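Local coordinates for PbSGBP-B lipoprotein (PDB 6D2Y) that probably binds polysaccharide at the cell surface as a lipoprotein of a bacterial polysaccharide utilization locus, and carries a bound magnesium ion, at residues F280-G285 and P297-V302; P290-S295 and V348-V353; Q331-S336 and N367-A372. All coordinates share one frame; numbering follows the deposited sequence.

Overall arrangement
Along the chain, strand 279-282 runs into a long loop, and interaction 1 (280-285 with 297-302) closes that loop against its beginning. Residues 290-295 lie within it and reach forward to 348-353, so interaction 2 crosses interaction 1. Interaction 3 starts on strand 330-335, inside the span of interaction 2, and ends at 367-372 beyond it: these two cross as well, whereas 1 and 3 follow in series. Interactions 1 and 3 both reach the four-stranded antiparallel sheet 279-282, 423-428, 330-335, 372-374, meeting at L299 and F334. Interaction 2 joins two loops beyond the strands, and R298 packs against its Y293.

Interaction 1 (F280-G285 and P297-V302); sequences FEYWAG and PRLCDV
Y282 and P297 join an outermost strand of an antiparallel sheet in this beta-sandwich region to the loop that returns to it. The tyrosine hydroxyl donates to P297 O at 2.7 Å from Y282 OH, approaching in the carbonyl plane on a lone pair, and the oxygen lies at the edge of the ring. Tyrosine suits the place because its reach ends in a donor for a buried carbonyl. P297 N, close by, has no hydrogen to share and makes no bond with the hydroxyl; P297 CD packs 3.3 Å from Y282 OH. Y282 points its CB at the loop, and CG stands anti to the backbone N (chi1 177°). L299 then brings a methyl obliquely to the ring, CD2 being 3.6 Å from Y282 CE2. Two residues on, A284 is small enough for the backbones to close up: its CB rests 3.8 Å from R298 CA and also touches R298 CG.

Outside this shell, F224 meets the Y282 ring edge-to-face, and L299 also packs on L424 of the neighbouring strand 423-428. The side chain of L299 is about 11 Å from that of the magnesium ligand D225.

The returning loop is braced from within. R298 O accepts from D301 N at 3.0 Å, starting a short, weakly bonded helical turn, and a salt bridge joins R298 NH1 to D301 OD2 at 2.6 Å. C300 SG sits over one face of the R298 guanidinium, offset toward its rim.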
loop_
_atom_site.group_PDB
_atom_site.type_symbol
_atom_site.label_atom_id
_atom_site.label_comp_id
_atom_site.label_asym_id
_atom_site.label_seq_id
_atom_site.Cartn_x
_atom_site.Cartn_y
_atom_site.Cartn_z
ATOM N N PHE A 280 -9.546 11.587 -18.319
ATOM C CA PHE A 280 -9.047 10.520 -19.175
ATOM C C PHE A 280 -10.117 9.441 -19.261
ATOM O O PHE A 280 -10.664 9.024 -18.234
ATOM C CB PHE A 280 -7.740 9.930 -18.644
ATOM C CG PHE A 280 -7.340 8.649 -19.319
ATOM C CD1 PHE A 280 -7.549 7.429 -18.697
ATOM C CD2 PHE A 280 -6.763 8.664 -20.579
ATOM C CE1 PHE A 280 -7.188 6.244 -19.318
ATOM C CE2 PHE A 280 -6.398 7.482 -21.206
ATOM C CZ PHE A 280 -6.611 6.271 -20.574
ATOM N N GLU A 281 -10.422 9.000 -20.478
ATOM C CA GLU A 281 -11.515 8.064 -20.708
ATOM C C GLU A 281 -11.047 6.937 -21.614
ATOM O O GLU A 281 -10.648 7.182 -22.757
ATOM C CB GLU A 281 -12.726 8.779 -21.320
ATOM C CG GLU A 281 -13.186 10.012 -20.548
ATOM C CD GLU A 281 -13.767 11.095 -21.445
ATOM O OE1 GLU A 281 -13.809 10.897 -22.678
ATOM O OE2 GLU A 281 -14.189 12.145 -20.912
ATOM N N TYR A 282 -11.094 5.708 -21.105
ATOM C CA TYR A 282 -10.939 4.510 -21.925
ATOM C C TYR A 282 -12.252 3.740 -21.889
ATOM O O TYR A 282 -12.593 3.127 -20.871
ATOM C CB TYR A 282 -9.788 3.624 -21.453
ATOM C CG TYR A 282 -9.686 2.350 -22.269
ATOM C CD1 TYR A 282 -8.989 2.326 -23.469
ATOM C CD2 TYR A 282 -10.315 1.180 -21.856
ATOM C CE1 TYR A 282 -8.908 1.173 -24.227
ATOM C CE2 TYR A 282 -10.241 0.023 -22.610
ATOM C CZ TYR A 282 -9.534 0.026 -23.794
ATOM O OH TYR A 282 -9.452 -1.123 -24.547
ATOM N N TRP A 283 -12.979 3.760 -22.998
ATOM C CA TRP A 283 -14.233 3.030 -23.132
ATOM C C TRP A 283 -14.002 1.847 -24.063
ATOM O O TRP A 283 -13.497 2.019 -25.176
ATOM C CB TRP A 283 -15.342 3.943 -23.657
ATOM C CG TRP A 283 -15.510 5.202 -22.846
ATOM C CD1 TRP A 283 -15.118 5.404 -21.552
ATOM C CD2 TRP A 283 -16.115 6.429 -23.276
ATOM N NE1 TRP A 283 -15.440 6.679 -21.153
ATOM C CE2 TRP A 283 -16.053 7.328 -22.192
ATOM C CE3 TRP A 283 -16.703 6.853 -24.471
ATOM C CZ2 TRP A 283 -16.557 8.626 -22.269
ATOM C CZ3 TRP A 283 -17.201 8.140 -24.546
ATOM C CH2 TRP A 283 -17.125 9.012 -23.452
ATOM N N ALA A 284 -14.349 0.650 -23.593
ATOM C CA ALA A 284 -14.161 -0.551 -24.395
ATOM C C ALA A 284 -15.073 -0.529 -25.615
ATOM O O ALA A 284 -16.196 -0.018 -25.566
ATOM C CB ALA A 284 -14.438 -1.799 -23.557
ATOM N N GLY A 285 -14.583 -1.087 -26.712
ATOM C CA GLY A 285 -15.304 -1.121 -27.967
ATOM C C GLY A 285 -14.764 -0.102 -28.956
ATOM O O GLY A 285 -13.973 0.782 -28.624
ATOM N N PRO A 297 -10.238 -3.717 -26.295
ATOM C CA PRO A 297 -10.865 -4.781 -25.505
ATOM C C PRO A 297 -11.307 -4.285 -24.139
ATOM O O PRO A 297 -10.898 -3.223 -23.661
ATOM C CB PRO A 297 -9.752 -5.823 -25.375
ATOM C CG PRO A 297 -8.495 -5.011 -25.419
ATOM C CD PRO A 297 -8.772 -3.860 -26.355
ATOM N N ARG A 298 -12.163 -5.083 -23.506
ATOM C CA ARG A 298 -12.540 -4.824 -22.125
ATOM C C ARG A 298 -11.323 -4.982 -21.224
ATOM O O ARG A 298 -10.500 -5.883 -21.414
ATOM C CB ARG A 298 -13.657 -5.777 -21.693
ATOM C CG ARG A 298 -15.023 -5.415 -22.258
ATOM C CD ARG A 298 -15.924 -6.630 -22.446
ATOM N NE ARG A 298 -16.198 -7.331 -21.194
ATOM C CZ ARG A 298 -15.896 -8.606 -20.972
ATOM N NH1 ARG A 298 -15.314 -9.328 -21.920
ATOM N NH2 ARG A 298 -16.181 -9.163 -19.804
ATOM N N LEU A 299 -11.199 -4.092 -20.239
ATOM C CA LEU A 299 -10.034 -4.135 -19.362
ATOM C C LEU A 299 -9.997 -5.415 -18.536
ATOM O O LEU A 299 -8.914 -5.883 -18.168
ATOM C CB LEU A 299 -10.016 -2.907 -18.455
ATOM C CG LEU A 299 -9.807 -1.584 -19.190
ATOM C CD1 LEU A 299 -9.842 -0.423 -18.217
ATOM C CD2 LEU A 299 -8.491 -1.605 -19.954
ATOM N N CYS A 300 -11.161 -6.002 -18.248
ATOM C CA CYS A 300 -11.196 -7.252 -17.496
ATOM C C CYS A 300 -10.675 -8.432 -18.307
ATOM O O CYS A 300 -10.393 -9.488 -17.731
ATOM C CB CYS A 300 -12.618 -7.539 -17.019
ATOM S SG CYS A 300 -13.854 -7.528 -18.333
ATOM N N ASP A 301 -10.552 -8.282 -19.625
ATOM C CA ASP A 301 -9.917 -9.292 -20.459
ATOM C C ASP A 301 -8.428 -9.041 -20.651
ATOM O O ASP A 301 -7.703 -9.960 -21.046
ATOM C CB ASP A 301 -10.597 -9.356 -21.830
ATOM C CG ASP A 301 -11.998 -9.926 -21.759
ATOM O OD1 ASP A 301 -12.245 -10.799 -20.900
ATOM O OD2 ASP A 301 -12.852 -9.500 -22.563
ATOM N N VAL A 302 -7.962 -7.819 -20.383
ATOM C CA VAL A 302 -6.542 -7.511 -20.502
ATOM C C VAL A 302 -5.788 -7.942 -19.250
ATOM O O VAL A 302 -4.669 -8.459 -19.334
ATOM C CB VAL A 302 -6.355 -6.012 -20.799
ATOM C CG1 VAL A 302 -4.882 -5.630 -20.744
ATOM C CG2 VAL A 302 -6.947 -5.669 -22.157
#

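Interaction 2 (P290-S295 and V348-V353); sequences PETYAS and VDVNGV
A single beta bridge between two irregular loops pairs E291 with D349, just where D349 begins a type I turn ending at G352. The backbone supplies two bonds: E291 N donates to V348 O at 3.3 Å and nearly straight (163°), and V350 N returns one to E291 O at 3.2 Å. The side chains of the bridged pair also touch, E291 CB lying 3.7 Å from D349 CB.

Y293 adds a polar link, its OH donating to D349 OD2 at 2.9 Å on the anti lone pair. The carboxylate oxygen meets the ring at its edge, and the ring and carboxylate planes stand 63° apart. On the exposed side V350 CG1, one methyl of a beta-branched side chain, packs 3.7 Å from T292 CA.

Each acidic residue also shapes its own loop. E291 holds CG anti to its backbone N, over one face of the Y293 ring near the rim; the bend at chi2 then turns CD, and OE1 accepts from Y293 N at 2.9 Å. Its other oxygen, OE2, takes the backbone N of N286. G352, with positive phi, suits the end of the turn. With CG of D349 between its backbone N and carbonyl carbon (chi1 57°), OD1 accepts from N351 N at 3.2 Å, an Asx turn, and in addition from V353 N at 2.8 Å, the two donors reaching it from opposite faces of the carboxylate plane.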
loop_
_atom_site.group_PDB
_atom_site.type_symbol
_atom_site.label_atom_id
_atom_site.label_comp_id
_atom_site.label_asym_id
_atom_site.label_seq_id
_atom_site.Cartn_x
_atom_site.Cartn_y
_atom_site.Cartn_z
ATOM N N PRO A 290 -22.277 -6.391 -34.433
ATOM C CA PRO A 290 -22.136 -6.544 -32.978
ATOM C C PRO A 290 -20.747 -6.178 -32.469
ATOM O O PRO A 290 -19.782 -6.224 -33.230
ATOM C CB PRO A 290 -22.414 -8.038 -32.748
ATOM C CG PRO A 290 -23.036 -8.531 -34.021
ATOM C CD PRO A 290 -22.444 -7.692 -35.099
ATOM N N GLU A 291 -20.657 -5.809 -31.193
ATOM C CA GLU A 291 -19.394 -5.378 -30.599
ATOM C C GLU A 291 -18.573 -6.610 -30.247
ATOM O O GLU A 291 -18.847 -7.297 -29.262
ATOM C CB GLU A 291 -19.647 -4.510 -29.372
ATOM C CG GLU A 291 -18.380 -3.950 -28.741
ATOM C CD GLU A 291 -17.464 -3.284 -29.752
ATOM O OE1 GLU A 291 -16.519 -3.949 -30.228
ATOM O OE2 GLU A 291 -17.686 -2.094 -30.070
ATOM N N THR A 292 -17.551 -6.887 -31.052
ATOM C CA THR A 292 -16.684 -8.037 -30.840
ATOM C C THR A 292 -15.512 -7.741 -29.916
ATOM O O THR A 292 -14.835 -8.679 -29.482
ATOM C CB THR A 292 -16.144 -8.543 -32.180
ATOM O OG1 THR A 292 -15.350 -7.514 -32.786
ATOM C CG2 THR A 292 -17.292 -8.907 -33.113
ATOM N N TYR A 293 -15.260 -6.466 -29.612
ATOM C CA TYR A 293 -14.072 -6.039 -28.872
ATOM C C TYR A 293 -12.789 -6.496 -29.560
ATOM O O TYR A 293 -11.758 -6.692 -28.910
ATOM C CB TYR A 293 -14.109 -6.519 -27.418
ATOM C CG TYR A 293 -15.294 -5.995 -26.646
ATOM C CD1 TYR A 293 -15.372 -4.656 -26.280
ATOM C CD2 TYR A 293 -16.340 -6.835 -26.287
ATOM C CE1 TYR A 293 -16.460 -4.172 -25.577
ATOM C CE2 TYR A 293 -17.430 -6.360 -25.585
ATOM C CZ TYR A 293 -17.486 -5.029 -25.232
ATOM O OH TYR A 293 -18.571 -4.556 -24.532
ATOM N N ALA A 294 -12.845 -6.674 -30.883
ATOM C CA ALA A 294 -11.630 -6.898 -31.656
ATOM C C ALA A 294 -10.716 -5.684 -31.625
ATOM O O ALA A 294 -9.508 -5.821 -31.849
ATOM C CB ALA A 294 -11.980 -7.259 -33.100
ATOM N N SER A 295 -11.271 -4.502 -31.362
ATOM C CA SER A 295 -10.509 -3.287 -31.123
ATOM C C SER A 295 -10.992 -2.670 -29.818
ATOM O O SER A 295 -12.199 -2.617 -29.561
ATOM C CB SER A 295 -10.664 -2.292 -32.279
ATOM O OG SER A 295 -9.836 -1.158 -32.090
ATOM N N VAL A 348 -25.519 -4.692 -29.004
ATOM C CA VAL A 348 -25.219 -5.813 -28.121
ATOM C C VAL A 348 -23.871 -6.399 -28.521
ATOM O O VAL A 348 -23.518 -6.425 -29.707
ATOM C CB VAL A 348 -26.329 -6.883 -28.144
ATOM C CG1 VAL A 348 -27.674 -6.248 -27.826
ATOM C CG2 VAL A 348 -26.379 -7.584 -29.490
ATOM N N ASP A 349 -23.109 -6.849 -27.526
ATOM C CA ASP A 349 -21.782 -7.396 -27.752
ATOM C C ASP A 349 -21.842 -8.923 -27.756
ATOM O O ASP A 349 -22.913 -9.527 -27.668
ATOM C CB ASP A 349 -20.797 -6.855 -26.707
ATOM C CG ASP A 349 -21.226 -7.145 -25.274
ATOM O OD1 ASP A 349 -22.221 -7.868 -25.062
ATOM O OD2 ASP A 349 -20.553 -6.639 -24.350
ATOM N N VAL A 350 -20.674 -9.559 -27.843
ATOM C CA VAL A 350 -20.583 -11.013 -27.933
ATOM C C VAL A 350 -20.917 -11.654 -26.594
ATOM O O VAL A 350 -20.900 -12.883 -26.461
ATOM C CB VAL A 350 -19.186 -11.448 -28.413
ATOM C CG1 VAL A 350 -18.859 -10.796 -29.744
ATOM C CG2 VAL A 350 -18.138 -11.091 -27.370
ATOM N N ASN A 351 -21.215 -10.832 -25.590
ATOM C CA ASN A 351 -21.579 -11.312 -24.264
ATOM C C ASN A 351 -23.054 -11.096 -23.950
ATOM O O ASN A 351 -23.485 -11.367 -22.824
ATOM C CB ASN A 351 -20.709 -10.635 -23.203
ATOM C CG ASN A 351 -19.226 -10.814 -23.465
ATOM O OD1 ASN A 351 -18.801 -11.825 -24.025
ATOM N ND2 ASN A 351 -18.430 -9.829 -23.062
ATOM N N GLY A 352 -23.837 -10.618 -24.915
ATOM C CA GLY A 352 -25.252 -10.392 -24.705
ATOM C C GLY A 352 -25.597 -9.134 -23.943
ATOM O O GLY A 352 -26.758 -8.966 -23.551
ATOM N N VAL A 353 -24.632 -8.248 -23.722
ATOM C CA VAL A 353 -24.847 -7.013 -22.977
ATOM C C VAL A 353 -25.322 -5.934 -23.939
ATOM O O VAL A 353 -24.761 -5.766 -25.027
ATOM C CB VAL A 353 -23.560 -6.575 -22.257
ATOM C CG1 VAL A 353 -23.760 -5.235 -21.564
ATOM C CG2 VAL A 353 -23.118 -7.635 -21.262
#

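Interaction 3 (Q331-S336 and N367-A372); sequences QIIFGS and NGWGRA
The W369 indole meets strand 330-335 with its edge: F334 O and I333 CG2 both lie near the ring plane. W369 NE1 donates to F334 O at 2.9 Å, nearly along the C=O axis, so that the one polar atom of a large apolar group is paired with a backbone carbonyl. W369 points its CB at the strand and holds CG anti to the backbone N (chi1 -177°). Its ring also meets that of F415.

The R371 guanidinium is likewise engaged round its edge. Q331 OE1 receives NH1 of R371 at 2.8 Å, while the amide and guanidinium planes stand 63° apart. On another edge, R371 NE and NH2 grip W369 O side-on at 3.2 and 3.3 Å, both from the same face of that carbonyl plane. Bends at chi2 and chi3 curl the arginine back to this oxygen two residues earlier. I333 CG1 lies over one face and packs along the R371 aliphatic chain, the two side chains side by side. Outside the segments, F363 O accepts from R371 NH2 and I429 O from Q331 NE2; arginine and glutamine suit this buried place because their several N-H groups can satisfy backbone carbonyls, and E405 gives R371 a long, weak ion pair.

The backbones pair at I332 and A372, with I332 N bonded to A372 O at 2.7 Å and A372 N to I332 O at 3.2 Å. Toward W369 they diverge, the touching parts running 120° apart. A water fills in, accepting from F334 N at 2.8 Å and donating to G370 O. Near the indole, S336 OG binds a glycerol, probably from the crystallisation liquor. The I332-A372 match is an antiparallel hydrogen-bonded pair at the start of strand 372-374, an outermost strand of its sheet, where a loop enters the beta-sandwich.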
loop_
_atom_site.group_PDB
_atom_site.type_symbol
_atom_site.label_atom_id
_atom_site.label_comp_id
_atom_site.label_asym_id
_atom_site.label_seq_id
_atom_site.Cartn_x
_atom_site.Cartn_y
_atom_site.Cartn_z
ATOM N N GLN A 331 -11.451 11.199 -9.202
ATOM C CA GLN A 331 -12.402 10.096 -9.190
ATOM C C GLN A 331 -11.969 9.078 -10.237
ATOM O O GLN A 331 -11.895 9.397 -11.428
ATOM C CB GLN A 331 -13.825 10.593 -9.448
ATOM C CG GLN A 331 -14.211 11.762 -8.552
ATOM C CD GLN A 331 -15.709 11.925 -8.378
ATOM O OE1 GLN A 331 -16.481 10.998 -8.623
ATOM N NE2 GLN A 331 -16.126 13.107 -7.935
ATOM N N ILE A 332 -11.654 7.870 -9.787
ATOM C CA ILE A 332 -11.255 6.776 -10.663
ATOM C C ILE A 332 -12.434 5.815 -10.741
ATOM O O ILE A 332 -12.744 5.120 -9.767
ATOM C CB ILE A 332 -9.984 6.085 -10.151
ATOM C CG1 ILE A 332 -8.886 7.123 -9.903
ATOM C CG2 ILE A 332 -9.512 5.031 -11.137
ATOM C CD1 ILE A 332 -7.742 6.617 -9.054
ATOM N N ILE A 333 -13.104 5.777 -11.891
ATOM C CA ILE A 333 -14.375 5.073 -12.039
ATOM C C ILE A 333 -14.201 3.930 -13.031
ATOM O O ILE A 333 -13.883 4.160 -14.204
ATOM C CB ILE A 333 -15.503 6.011 -12.501
ATOM C CG1 ILE A 333 -15.427 7.363 -11.786
ATOM C CG2 ILE A 333 -16.858 5.369 -12.264
ATOM C CD1 ILE A 333 -14.908 8.484 -12.664
ATOM N N PHE A 334 -14.426 2.706 -12.562
ATOM C CA PHE A 334 -14.543 1.545 -13.430
ATOM C C PHE A 334 -15.997 1.369 -13.846
ATOM O O PHE A 334 -16.919 1.707 -13.100
ATOM C CB PHE A 334 -14.046 0.279 -12.729
ATOM C CG PHE A 334 -12.554 0.101 -12.778
ATOM C CD1 PHE A 334 -11.935 -0.334 -13.937
ATOM C CD2 PHE A 334 -11.773 0.347 -11.659
ATOM C CE1 PHE A 334 -10.567 -0.508 -13.987
ATOM C CE2 PHE A 334 -10.403 0.174 -11.702
ATOM C CZ PHE A 334 -9.798 -0.252 -12.867
ATOM N N GLY A 335 -16.195 0.837 -15.042
ATOM C CA GLY A 335 -17.539 0.699 -15.578
ATOM C C GLY A 335 -17.683 -0.539 -16.428
ATOM O O GLY A 335 -16.726 -1.000 -17.060
ATOM N N SER A 336 -18.893 -1.079 -16.439
ATOM C CA SER A 336 -19.285 -2.206 -17.263
ATOM C C SER A 336 -19.748 -1.721 -18.629
ATOM O O SER A 336 -20.050 -0.537 -18.810
ATOM C CB SER A 336 -20.404 -2.990 -16.576
ATOM O OG SER A 336 -21.604 -2.237 -16.533
ATOM N N ASN A 367 -26.945 6.565 -8.772
ATOM C CA ASN A 367 -27.345 5.171 -8.615
ATOM C C ASN A 367 -26.473 4.424 -7.611
ATOM O O ASN A 367 -26.468 3.191 -7.605
ATOM C CB ASN A 367 -27.331 4.451 -9.966
ATOM C CG ASN A 367 -25.934 4.321 -10.546
ATOM O OD1 ASN A 367 -25.024 5.068 -10.183
ATOM N ND2 ASN A 367 -25.757 3.366 -11.451
ATOM N N GLY A 368 -25.733 5.141 -6.766
ATOM C CA GLY A 368 -24.930 4.496 -5.745
ATOM C C GLY A 368 -23.719 3.745 -6.252
ATOM O O GLY A 368 -23.201 2.877 -5.543
ATOM N N TRP A 369 -23.237 4.064 -7.452
ATOM C CA TRP A 369 -22.134 3.322 -8.052
ATOM C C TRP A 369 -20.804 3.719 -7.420
ATOM O O TRP A 369 -20.482 4.907 -7.317
ATOM C CB TRP A 369 -22.087 3.553 -9.561
ATOM C CG TRP A 369 -21.016 2.752 -10.231
ATOM C CD1 TRP A 369 -19.919 3.231 -10.887
ATOM C CD2 TRP A 369 -20.932 1.324 -10.297
ATOM N NE1 TRP A 369 -19.161 2.188 -11.364
ATOM C CE2 TRP A 369 -19.761 1.008 -11.013
ATOM C CE3 TRP A 369 -21.735 0.282 -9.822
ATOM C CZ2 TRP A 369 -19.375 -0.306 -11.267
ATOM C CZ3 TRP A 369 -21.350 -1.020 -10.074
ATOM C CH2 TRP A 369 -20.182 -1.303 -10.790
ATOM N N GLY A 370 -20.022 2.717 -7.029
ATOM C CA GLY A 370 -18.800 2.972 -6.286
ATOM C C GLY A 370 -17.629 3.333 -7.187
ATOM O O GLY A 370 -17.417 2.738 -8.241
ATOM N N ARG A 371 -16.863 4.328 -6.747
ATOM C CA ARG A 371 -15.624 4.698 -7.413
ATOM C C ARG A 371 -14.659 5.235 -6.369
ATOM O O ARG A 371 -15.072 5.740 -5.322
ATOM C CB ARG A 371 -15.858 5.729 -8.527
ATOM C CG ARG A 371 -15.785 7.185 -8.091
ATOM C CD ARG A 371 -17.014 7.605 -7.296
ATOM N NE ARG A 371 -18.261 7.180 -7.928
ATOM C CZ ARG A 371 -18.881 7.857 -8.890
ATOM N NH1 ARG A 371 -18.370 8.994 -9.340
ATOM N NH2 ARG A 371 -20.013 7.393 -9.404
ATOM N N ALA A 372 -13.368 5.103 -6.657
ATOM C CA ALA A 372 -12.341 5.607 -5.758
ATOM C C ALA A 372 -12.120 7.094 -5.993
ATOM O O ALA A 372 -12.149 7.569 -7.131
ATOM C CB ALA A 372 -11.032 4.847 -5.954
HETATM O O HOH W 1 -15.900 2.001 -10.269
#